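Local structure of phospholipase C-beta (PLC-beta) (Sepia officinalis, 3QR0) at residues A[28-33]-A[39-44]; A[51-56]-A[60-65]; A[652-657]-A[717-722]; A[673-678]-A[709-714]. The protein is a multidomain phospholipase C of the beta class, built from PH, EF-hand, TIM-barrel-type X and Y, and C2 domains, with a bound calcium ion. All blocks are in the same frame, centred on the assembly; numbering follows the deposited sequence.

In the fold
Along the chain the four contacts come as two well-separated pairs. Interactions 1 and 2 belong to the PH domain: their hairpins follow each other in one antiparallel sheet, share the boundary between strands 39-45 and 51-54, and have centres about 11 Å apart. Interactions 3 and 4 lie in the C2 domain, centres about 10 Å apart, with interaction 4 nested inside the loop that interaction 3 closes. About 45 Å separates the centres of interactions 1 and 3, which sit on opposite sides of the chain's centre. The PH pair thus lies within one sheet, whereas the C2 pair joins two sheets face to face.

Interaction 1: residues A[28-33]-A[39-44]; sequences FLKWEE and IEILLR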
# COMPACT_ATOMS: atom_id res chain seq x y z
N PHE A 28 11.42 -4.77 29.81
CA PHE A 28 11.56 -5.98 29.00
C PHE A 28 13.00 -6.43 29.01
O PHE A 28 13.90 -5.61 29.17
CB PHE A 28 11.20 -5.70 27.54
CG PHE A 28 9.74 -5.41 27.29
CD1 PHE A 28 8.88 -6.41 26.86
CD2 PHE A 28 9.25 -4.11 27.43
CE1 PHE A 28 7.54 -6.14 26.61
CE2 PHE A 28 7.91 -3.83 27.18
CZ PHE A 28 7.05 -4.85 26.77
N LEU A 29 13.22 -7.73 28.84
CA LEU A 29 14.55 -8.22 28.53
C LEU A 29 14.66 -8.31 27.01
O LEU A 29 13.80 -8.90 26.36
CB LEU A 29 14.83 -9.59 29.16
CG LEU A 29 15.05 -9.62 30.67
CD1 LEU A 29 15.45 -11.03 31.12
CD2 LEU A 29 16.10 -8.61 31.13
N LYS A 30 15.71 -7.70 26.46
CA LYS A 30 15.95 -7.71 25.02
C LYS A 30 17.10 -8.65 24.70
O LYS A 30 18.12 -8.63 25.38
CB LYS A 30 16.28 -6.29 24.55
CG LYS A 30 16.50 -6.15 23.06
CD LYS A 30 16.88 -4.73 22.70
CE LYS A 30 16.78 -4.50 21.19
NZ LYS A 30 17.74 -5.37 20.45
N TRP A 31 16.93 -9.47 23.67
CA TRP A 31 17.99 -10.40 23.24
C TRP A 31 18.05 -10.47 21.71
O TRP A 31 17.12 -10.04 21.02
CB TRP A 31 17.76 -11.79 23.83
CG TRP A 31 16.47 -12.42 23.41
CD1 TRP A 31 15.23 -12.20 23.95
CD2 TRP A 31 16.29 -13.38 22.36
NE1 TRP A 31 14.29 -12.95 23.29
CE2 TRP A 31 14.91 -13.69 22.32
CE3 TRP A 31 17.15 -14.00 21.45
CZ2 TRP A 31 14.38 -14.60 21.40
CZ3 TRP A 31 16.63 -14.90 20.54
CH2 TRP A 31 15.25 -15.19 20.52
N GLU A 32 19.15 -11.00 21.19
CA GLU A 32 19.38 -11.12 19.75
C GLU A 32 19.75 -12.55 19.38
O GLU A 32 20.41 -13.24 20.14
CB GLU A 32 20.54 -10.22 19.33
CG GLU A 32 20.26 -8.74 19.42
CD GLU A 32 21.46 -7.91 18.98
OE1 GLU A 32 22.27 -8.41 18.17
OE2 GLU A 32 21.58 -6.76 19.45
N GLU A 33 19.34 -12.97 18.19
CA GLU A 33 19.80 -14.24 17.62
C GLU A 33 21.30 -14.16 17.34
O GLU A 33 21.79 -13.13 16.85
CB GLU A 33 19.07 -14.55 16.31
CG GLU A 33 17.66 -15.05 16.48
CD GLU A 33 16.97 -15.29 15.14
OE1 GLU A 33 17.05 -14.42 14.26
OE2 GLU A 33 16.33 -16.35 14.98
N ILE A 39 19.82 -7.71 27.79
CA ILE A 39 19.80 -6.48 28.57
C ILE A 39 18.37 -6.09 28.91
O ILE A 39 17.48 -6.19 28.07
CB ILE A 39 20.49 -5.33 27.81
CG1 ILE A 39 20.59 -4.08 28.69
CG2 ILE A 39 19.75 -5.02 26.52
CD1 ILE A 39 21.61 -3.05 28.19
N GLU A 40 18.16 -5.66 30.15
CA GLU A 40 16.86 -5.15 30.55
C GLU A 40 16.72 -3.72 30.06
O GLU A 40 17.61 -2.89 30.28
CB GLU A 40 16.70 -5.21 32.06
CG GLU A 40 15.27 -4.91 32.53
CD GLU A 40 15.19 -4.64 34.01
OE1 GLU A 40 15.73 -5.45 34.79
OE2 GLU A 40 14.58 -3.63 34.39
N ILE A 41 15.60 -3.44 29.41
CA ILE A 41 15.32 -2.10 28.89
C ILE A 41 13.97 -1.59 29.39
O ILE A 41 13.09 -2.38 29.75
CB ILE A 41 15.34 -2.08 27.35
CG1 ILE A 41 14.21 -2.94 26.76
CG2 ILE A 41 16.69 -2.54 26.83
CD1 ILE A 41 13.90 -2.63 25.31
N LEU A 42 13.82 -0.27 29.41
CA LEU A 42 12.52 0.36 29.58
C LEU A 42 12.06 0.79 28.19
O LEU A 42 12.58 1.75 27.63
CB LEU A 42 12.61 1.57 30.51
CG LEU A 42 11.31 2.36 30.72
CD1 LEU A 42 10.27 1.49 31.43
CD2 LEU A 42 11.57 3.65 31.50
N LEU A 43 11.10 0.05 27.64
CA LEU A 43 10.56 0.34 26.31
C LEU A 43 9.43 1.35 26.45
O LEU A 43 8.59 1.22 27.34
CB LEU A 43 10.05 -0.95 25.65
CG LEU A 43 9.64 -0.89 24.18
CD1 LEU A 43 10.83 -0.48 23.30
CD2 LEU A 43 9.08 -2.24 23.73
N ARG A 44 9.41 2.36 25.58
CA ARG A 44 8.38 3.39 25.64
C ARG A 44 7.86 3.73 24.25
O ARG A 44 8.54 3.49 23.24
CB ARG A 44 8.93 4.66 26.30
CG ARG A 44 9.56 4.42 27.67
CD ARG A 44 10.16 5.70 28.22
NE ARG A 44 9.12 6.66 28.60
CZ ARG A 44 9.35 7.92 28.96
NH1 ARG A 44 10.59 8.39 28.99
NH2 ARG A 44 8.33 8.70 29.29
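Phe-28 and Ile-41 form a hydrogen-bonded pair in the antiparallel ladder between strands 26-31 and 39-45, the first beta hairpin of the PH domain, which already pairs Asp-26 with Leu-43. Each donates its amide to the other's carbonyl: Phe-28 N lies 2.9 Å from Ile-41 O, and Ile-41 N lies 2.8 Å from Phe-28 O, the latter bond nearly straight at 170°. The Phe-28 ring stands up from this pair and meets Leu-43 obliquely, CD2 coming within 3.7 Å of Leu-43 CB while Phe-28 CE2 lies beside the Leu-43 CD2 methyl. On the same face the ring meets Trp-133 of helix 127-141 edge-to-face, so this side of the hairpin is roofed by that helix.

Leu-29 points to the other face and forms a non-hydrogen-bonded pair with Glu-40. With CG beside its own backbone N (chi1 -73°) and CD1 carrying on the extended line, the other methyl, CD2, turns across to rest 3.6 Å from Glu-40 CB, on the aliphatic root of that exposed acid. Ala-90 of helix 85-93 packs against the same leucine.

At Lys-30 the pairing becomes hydrogen-bonded again and returns to the Phe-28 face. Its CB touches the CG2 branch of Ile-39 at 4.2 Å, while the long chain leads off toward Trp-54. Lys-30 N reaches Ile-39 O at 2.8 Å, and Ile-39 N returns a longer bond of 3.1 Å to Lys-30 O.

Interaction 2: residues A[51-56]-A[60-65]; sequences FLYWKI and EDTQLL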
# COMPACT_ATOMS: atom_id res chain seq x y z
N PHE A 51 6.88 6.16 17.47
CA PHE A 51 8.15 5.50 17.75
C PHE A 51 8.05 4.59 18.96
O PHE A 51 7.35 4.91 19.92
CB PHE A 51 9.23 6.54 18.06
CG PHE A 51 9.50 7.50 16.95
CD1 PHE A 51 10.30 7.13 15.88
CD2 PHE A 51 8.97 8.78 16.97
CE1 PHE A 51 10.55 8.02 14.83
CE2 PHE A 51 9.21 9.68 15.94
CZ PHE A 51 10.01 9.30 14.87
N LEU A 52 8.73 3.46 18.88
CA LEU A 52 9.16 2.72 20.06
C LEU A 52 10.57 3.19 20.36
O LEU A 52 11.38 3.34 19.43
CB LEU A 52 9.21 1.21 19.79
CG LEU A 52 7.88 0.48 19.62
CD1 LEU A 52 8.14 -0.97 19.22
CD2 LEU A 52 7.11 0.55 20.90
N TYR A 53 10.89 3.44 21.62
CA TYR A 53 12.25 3.86 21.97
C TYR A 53 12.68 3.34 23.32
O TYR A 53 11.85 3.00 24.18
CB TYR A 53 12.39 5.39 21.88
CG TYR A 53 11.64 6.20 22.92
CD1 TYR A 53 12.28 6.70 24.04
CD2 TYR A 53 10.28 6.48 22.76
CE1 TYR A 53 11.60 7.46 24.99
CE2 TYR A 53 9.59 7.24 23.70
CZ TYR A 53 10.25 7.72 24.81
OH TYR A 53 9.57 8.47 25.75
N TRP A 54 14.00 3.24 23.49
CA TRP A 54 14.60 2.72 24.71
C TRP A 54 16.07 3.11 24.77
O TRP A 54 16.71 3.38 23.74
CB TRP A 54 14.45 1.19 24.79
CG TRP A 54 15.22 0.45 23.72
CD1 TRP A 54 16.46 -0.12 23.85
CD2 TRP A 54 14.80 0.18 22.38
NE1 TRP A 54 16.84 -0.72 22.67
CE2 TRP A 54 15.84 -0.55 21.75
CE3 TRP A 54 13.65 0.49 21.64
CZ2 TRP A 54 15.76 -0.97 20.42
CZ3 TRP A 54 13.57 0.06 20.32
CH2 TRP A 54 14.62 -0.66 19.73
N LYS A 55 16.61 3.16 25.98
CA LYS A 55 18.01 3.51 26.18
C LYS A 55 18.81 2.27 26.51
O LYS A 55 18.35 1.40 27.25
CB LYS A 55 18.15 4.56 27.28
CG LYS A 55 17.64 5.92 26.86
CD LYS A 55 17.86 6.99 27.92
CE LYS A 55 17.54 8.37 27.38
NZ LYS A 55 16.15 8.46 26.83
N ILE A 56 20.00 2.18 25.92
CA ILE A 56 20.98 1.16 26.27
C ILE A 56 22.09 1.85 27.05
O ILE A 56 22.67 2.84 26.58
CB ILE A 56 21.55 0.46 25.02
CG1 ILE A 56 20.46 -0.35 24.30
CG2 ILE A 56 22.73 -0.45 25.40
CD1 ILE A 56 19.93 -1.54 25.09
N GLU A 60 25.46 6.20 23.25
CA GLU A 60 25.24 7.64 23.12
C GLU A 60 23.82 7.95 22.66
O GLU A 60 23.13 8.75 23.27
CB GLU A 60 26.26 8.22 22.14
CG GLU A 60 26.15 9.71 21.87
CD GLU A 60 27.33 10.23 21.07
OE1 GLU A 60 28.47 10.17 21.58
OE2 GLU A 60 27.12 10.71 19.93
N ASP A 61 23.40 7.30 21.57
CA ASP A 61 22.09 7.55 20.99
C ASP A 61 21.01 6.67 21.62
O ASP A 61 21.21 5.47 21.87
CB ASP A 61 22.13 7.31 19.47
CG ASP A 61 22.88 8.41 18.72
OD1 ASP A 61 23.65 9.16 19.35
OD2 ASP A 61 22.68 8.53 17.49
N THR A 62 19.86 7.28 21.89
CA THR A 62 18.67 6.54 22.25
C THR A 62 18.30 5.65 21.08
O THR A 62 18.35 6.09 19.92
CB THR A 62 17.51 7.48 22.57
OG1 THR A 62 17.84 8.27 23.72
CG2 THR A 62 16.22 6.70 22.82
N GLN A 63 17.97 4.40 21.37
CA GLN A 63 17.61 3.42 20.36
C GLN A 63 16.13 3.60 20.05
O GLN A 63 15.35 3.98 20.92
CB GLN A 63 17.87 2.01 20.86
CG GLN A 63 19.31 1.77 21.28
CD GLN A 63 20.29 2.01 20.15
OE1 GLN A 63 20.99 3.01 20.12
NE2 GLN A 63 20.31 1.09 19.20
N LEU A 64 15.75 3.33 18.80
CA LEU A 64 14.35 3.47 18.42
C LEU A 64 13.96 2.58 17.25
O LEU A 64 14.82 2.09 16.51
CB LEU A 64 14.00 4.93 18.10
CG LEU A 64 14.53 5.54 16.79
CD1 LEU A 64 13.89 6.89 16.55
CD2 LEU A 64 16.05 5.67 16.81
N LEU A 65 12.66 2.37 17.13
CA LEU A 65 12.04 1.80 15.94
C LEU A 65 10.96 2.76 15.45
O LEU A 65 10.05 3.13 16.21
CB LEU A 65 11.42 0.44 16.24
CG LEU A 65 12.37 -0.74 16.46
CD1 LEU A 65 11.56 -1.99 16.81
CD2 LEU A 65 13.26 -0.98 15.24
O HOH W 1 20.95 4.54 24.66
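Trp-54 carries its CG between the backbone N and the carbonyl carbon (chi1 66°), which lays the indole across the strand boundary with one face over Gln-63 CB; Gln-63 keeps CG beside its own N (chi1 -57°), and that CG comes near the indole NE1. Gln-63 CB sits 3.6 Å from the centroid of the five-membered ring and 23° off its normal, a CH-pi contact. The far end of the indole is met at its edge by Leu-65, whose CG lies 4.0 Å from Trp-54 CH2.

The backbones form an antiparallel beta hairpin of the PH domain, strands 51-54 and 63-66, with two-way hydrogen bonding in the pairs Leu-52/Leu-65 and Trp-54/Gln-63. Between them, Tyr-53 and Leu-64 make a non-hydrogen-bonded pair on the other face, where the Leu-64 and Phe-51 side chains lie side by side, Leu-64 CD1 3.7 Å from Phe-51 CD1. Nearer the turn, direct pairing gives way to a water that accepts from Ile-56 N at 2.8 Å and lies 3.0 Å from Asp-61 O. Thr-62 lays its CG2 methyl 3.5 Å from Trp-54 O, and its hydroxyl is hydrogen-bonded to Val-165 O at the end of helix 151-165.

That helix covers the Phe-51, Tyr-53 and Leu-64 face, with Arg-161 against both Phe-51 and Leu-64. Ile-41 of strand 39-45 packs on the indole face turned from Gln-63, Leu-43 comes at a slant to the benzene rim on that side, and Leu-52 reaches Trp-133 and Val-137 of helix 127-141.

Interaction 3: residues A[652-657]-A[717-722]; sequences IEIKII and AVVRII
Ile-656 and Ile-721 face each other across 9.1 Å between CA atoms, on strands that run in roughly the same direction but in different sheets, so no backbone hydrogen bond joins them. Their side chains bridge the gap tip to tip, the two CD1 methyls meeting at 4.1 Å. The Ile-721 chain reaches out fully extended beyond its CG1 (chi2 176°), while that of Ile-656 is folded at the same bond and presents its terminal methyl from the other strand. Two residues back along each strand, Ile-654 and Val-719 meet at a slant: the CG1 methylene of Ile-654 lies 4.1 Å from Val-719 CG2, the valine branch that stands opposite its own backbone N.

All four residues are buried, and they belong to the hydrophobic interior of the C2 beta sandwich, strand 650-660 coming from one four-stranded sheet and strand 718-725 from the other. Val-673, on the strand next to 718-725, touches Ile-654, Ile-656 and Val-719, and Ile-767, on the neighbouring strand 761-771 of the same sheet as Ile-654, lies beside that residue. Strand alternation sends Arg-720 to the outer side of its sheet. There its NE is hydrogen-bonded to His-733 ND1 and its NH1 to Tyr-676 OH, while Ile-722 CG1 of the same strand sits 3.5 Å above the guanidinium plane, over its centre.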
# COMPACT_ATOMS: atom_id res chain seq x y z
N ILE A 652 -6.79 15.92 -16.55
CA ILE A 652 -5.91 16.01 -15.40
C ILE A 652 -4.68 16.81 -15.81
O ILE A 652 -4.09 16.56 -16.86
CB ILE A 652 -5.44 14.62 -14.92
CG1 ILE A 652 -6.61 13.77 -14.42
CG2 ILE A 652 -4.38 14.77 -13.83
CD1 ILE A 652 -7.18 14.19 -13.07
N GLU A 653 -4.31 17.79 -14.99
CA GLU A 653 -3.08 18.55 -15.19
C GLU A 653 -2.28 18.51 -13.90
O GLU A 653 -2.83 18.70 -12.82
CB GLU A 653 -3.38 19.99 -15.61
CG GLU A 653 -4.38 20.09 -16.76
CD GLU A 653 -4.57 21.51 -17.30
OE1 GLU A 653 -3.98 22.46 -16.74
OE2 GLU A 653 -5.33 21.66 -18.28
N ILE A 654 -0.99 18.22 -14.02
CA ILE A 654 -0.13 18.11 -12.85
C ILE A 654 1.08 19.00 -13.07
O ILE A 654 1.88 18.77 -13.98
CB ILE A 654 0.35 16.66 -12.61
CG1 ILE A 654 -0.83 15.68 -12.57
CG2 ILE A 654 1.18 16.57 -11.33
CD1 ILE A 654 -1.74 15.84 -11.37
N LYS A 655 1.19 20.05 -12.26
CA LYS A 655 2.36 20.91 -12.26
C LYS A 655 3.23 20.56 -11.06
O LYS A 655 2.79 20.71 -9.92
CB LYS A 655 1.93 22.38 -12.19
CG LYS A 655 3.08 23.37 -12.27
CD LYS A 655 2.60 24.80 -12.05
CE LYS A 655 3.77 25.77 -12.06
NZ LYS A 655 4.58 25.68 -13.31
N ILE A 656 4.44 20.08 -11.32
CA ILE A 656 5.41 19.78 -10.26
C ILE A 656 6.16 21.07 -9.91
O ILE A 656 6.89 21.61 -10.74
CB ILE A 656 6.41 18.69 -10.69
CG1 ILE A 656 5.68 17.40 -11.08
CG2 ILE A 656 7.43 18.40 -9.57
CD1 ILE A 656 4.86 16.77 -9.96
N ILE A 657 5.97 21.55 -8.69
CA ILE A 657 6.50 22.85 -8.28
C ILE A 657 7.81 22.70 -7.52
O ILE A 657 8.83 23.29 -7.90
CB ILE A 657 5.47 23.62 -7.43
CG1 ILE A 657 4.22 23.93 -8.26
CG2 ILE A 657 6.05 24.93 -6.91
CD1 ILE A 657 3.05 24.41 -7.43
N ALA A 717 -8.51 4.71 -13.69
CA ALA A 717 -7.17 5.27 -13.84
C ALA A 717 -6.57 5.76 -12.53
O ALA A 717 -7.29 6.15 -11.60
CB ALA A 717 -7.19 6.40 -14.86
N VAL A 718 -5.25 5.77 -12.49
CA VAL A 718 -4.50 6.42 -11.42
C VAL A 718 -3.44 7.32 -12.03
O VAL A 718 -2.93 7.04 -13.12
CB VAL A 718 -3.85 5.40 -10.48
CG1 VAL A 718 -4.89 4.45 -9.93
CG2 VAL A 718 -2.74 4.61 -11.20
N VAL A 719 -3.13 8.41 -11.34
CA VAL A 719 -1.99 9.24 -11.67
C VAL A 719 -0.92 8.96 -10.63
O VAL A 719 -1.23 8.68 -9.45
CB VAL A 719 -2.36 10.75 -11.74
CG1 VAL A 719 -2.82 11.28 -10.39
CG2 VAL A 719 -1.19 11.56 -12.28
N ARG A 720 0.34 8.98 -11.06
CA ARG A 720 1.44 8.59 -10.21
C ARG A 720 2.60 9.56 -10.33
O ARG A 720 3.05 9.86 -11.44
CB ARG A 720 1.92 7.19 -10.58
CG ARG A 720 2.99 6.65 -9.66
CD ARG A 720 3.30 5.21 -9.97
NE ARG A 720 4.45 4.75 -9.20
CZ ARG A 720 5.51 4.11 -9.70
NH1 ARG A 720 5.60 3.84 -10.99
NH2 ARG A 720 6.48 3.75 -8.88
N ILE A 721 3.08 10.04 -9.19
CA ILE A 721 4.29 10.87 -9.11
C ILE A 721 5.46 10.00 -8.68
O ILE A 721 5.37 9.30 -7.67
CB ILE A 721 4.10 12.03 -8.10
CG1 ILE A 721 3.08 13.05 -8.63
CG2 ILE A 721 5.43 12.74 -7.83
CD1 ILE A 721 2.76 14.19 -7.65
N ILE A 722 6.56 10.03 -9.43
CA ILE A 722 7.76 9.28 -9.11
C ILE A 722 8.95 10.23 -9.01
O ILE A 722 9.20 11.00 -9.93
CB ILE A 722 8.08 8.18 -10.16
CG1 ILE A 722 6.86 7.30 -10.46
CG2 ILE A 722 9.23 7.30 -9.65
CD1 ILE A 722 6.00 7.79 -11.61

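Interaction 4: residues A[673-678]-A[709-714]; sequences VEMYGL and KKVVLP
Leu-678 and Leu-713 bring the two backbones to their nearest, 6.9 Å between CA atoms, just where each segment has left its strand; farther back the chains diverge into separate sheets. These are the two sheets of the C2 beta sandwich, strand 669-676 lying in one and edge strand 706-711 in the other. Direct hydrogen bonds between the segments are absent.

Inside the sandwich, Met-675 and Val-711 reach toward each other tip to tip. The methionine sends CG opposite its backbone N (chi1 -178°) and continues extended to the sulfur, placing SD 3.8 Å from Val-711 CG2; a bend at the last torsion then lays the CE methyl beside the same branch. Phe-708 and Ile-652 also pack on Met-675, adding to the apolar surroundings of the thioether. Beyond the strands, Leu-678 crosses Leu-713 at a slant, its CD1 methyl 3.6 Å from Leu-713 CB and 4.3 Å from Val-712 CG1. Asp-681 holds this piece of chain, one carboxylate oxygen accepting from Val-712 N and the other from Leu-713 N.

On the opposite side of strand 669-676 from Met-675, Tyr-676 OH donates to Glu-674 OE1 at 2.6 Å, approaching on the anti side, 23° out of the carboxylate plane; the same OE1 also forms a salt bridge with Arg-684. Between the two loops a single water completes the junction: it accepts from Leu-678 N at 2.9 Å and donates to Leu-713 O at 2.8 Å.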
# COMPACT_ATOMS: atom_id res chain seq x y z
N VAL A 673 5.75 11.98 -13.94
CA VAL A 673 4.32 11.78 -13.70
C VAL A 673 3.77 10.85 -14.78
O VAL A 673 3.92 11.12 -15.97
CB VAL A 673 3.54 13.11 -13.70
CG1 VAL A 673 2.06 12.86 -13.42
CG2 VAL A 673 4.12 14.07 -12.66
N GLU A 674 3.16 9.76 -14.34
CA GLU A 674 2.61 8.76 -15.25
C GLU A 674 1.13 8.52 -14.95
O GLU A 674 0.64 8.87 -13.87
CB GLU A 674 3.40 7.45 -15.14
CG GLU A 674 4.81 7.57 -15.72
CD GLU A 674 5.53 6.25 -15.95
OE1 GLU A 674 5.04 5.18 -15.51
OE2 GLU A 674 6.59 6.28 -16.61
N MET A 675 0.43 7.95 -15.92
CA MET A 675 -0.96 7.55 -15.74
C MET A 675 -1.15 6.12 -16.23
O MET A 675 -0.60 5.74 -17.28
CB MET A 675 -1.91 8.51 -16.48
CG MET A 675 -3.39 8.19 -16.31
SD MET A 675 -4.51 9.50 -16.85
CE MET A 675 -3.93 10.89 -15.87
N TYR A 676 -1.91 5.33 -15.47
CA TYR A 676 -2.26 3.96 -15.83
C TYR A 676 -3.76 3.78 -15.70
O TYR A 676 -4.35 4.16 -14.68
CB TYR A 676 -1.54 2.93 -14.93
CG TYR A 676 -0.16 3.35 -14.52
CD1 TYR A 676 0.90 3.28 -15.42
CD2 TYR A 676 0.09 3.83 -13.24
CE1 TYR A 676 2.18 3.69 -15.05
CE2 TYR A 676 1.37 4.23 -12.87
CZ TYR A 676 2.41 4.16 -13.77
OH TYR A 676 3.68 4.56 -13.40
N GLY A 677 -4.37 3.22 -16.73
CA GLY A 677 -5.81 2.97 -16.74
C GLY A 677 -6.13 2.18 -17.99
O GLY A 677 -5.43 1.22 -18.30
N LEU A 678 -7.16 2.58 -18.72
CA LEU A 678 -7.40 2.02 -20.04
C LEU A 678 -6.17 2.25 -20.91
O LEU A 678 -5.43 3.21 -20.68
CB LEU A 678 -8.63 2.64 -20.70
CG LEU A 678 -10.01 2.30 -20.13
CD1 LEU A 678 -11.09 2.84 -21.07
CD2 LEU A 678 -10.19 0.81 -19.92
N LYS A 709 -4.77 15.49 -21.41
CA LYS A 709 -5.88 16.25 -22.00
C LYS A 709 -7.22 15.55 -21.87
O LYS A 709 -8.19 16.13 -21.38
CB LYS A 709 -5.57 16.56 -23.47
CG LYS A 709 -6.58 17.46 -24.17
CD LYS A 709 -6.72 18.81 -23.48
CE LYS A 709 -7.43 19.81 -24.38
NZ LYS A 709 -7.69 21.09 -23.66
N LYS A 710 -7.29 14.30 -22.31
CA LYS A 710 -8.54 13.55 -22.32
C LYS A 710 -8.36 12.19 -21.66
O LYS A 710 -7.76 11.29 -22.24
CB LYS A 710 -9.05 13.36 -23.74
CG LYS A 710 -10.40 12.64 -23.82
CD LYS A 710 -10.92 12.54 -25.25
CE LYS A 710 -12.33 11.98 -25.29
NZ LYS A 710 -12.81 11.74 -26.69
N VAL A 711 -8.88 12.06 -20.45
CA VAL A 711 -8.93 10.77 -19.77
C VAL A 711 -10.31 10.17 -20.01
O VAL A 711 -11.30 10.60 -19.41
CB VAL A 711 -8.66 10.91 -18.26
CG1 VAL A 711 -8.62 9.54 -17.60
CG2 VAL A 711 -7.37 11.68 -18.02
N VAL A 712 -10.38 9.17 -20.89
CA VAL A 712 -11.64 8.54 -21.26
C VAL A 712 -12.38 7.90 -20.09
O VAL A 712 -13.60 8.08 -19.96
CB VAL A 712 -11.43 7.48 -22.37
CG1 VAL A 712 -12.65 6.57 -22.48
CG2 VAL A 712 -11.14 8.16 -23.70
N LEU A 713 -11.67 7.17 -19.23
CA LEU A 713 -12.29 6.46 -18.11
C LEU A 713 -11.55 6.74 -16.79
O LEU A 713 -10.74 5.93 -16.33
CB LEU A 713 -12.34 4.95 -18.39
CG LEU A 713 -13.65 4.25 -18.03
CD1 LEU A 713 -14.05 4.49 -16.59
CD2 LEU A 713 -14.77 4.69 -18.98
N PRO A 714 -11.84 7.90 -16.18
CA PRO A 714 -11.15 8.29 -14.95
C PRO A 714 -11.20 7.26 -13.81
O PRO A 714 -10.20 7.06 -13.13
CB PRO A 714 -11.87 9.58 -14.55
CG PRO A 714 -12.34 10.15 -15.83
CD PRO A 714 -12.74 8.97 -16.66
O HOH W 2 -8.59 4.94 -17.73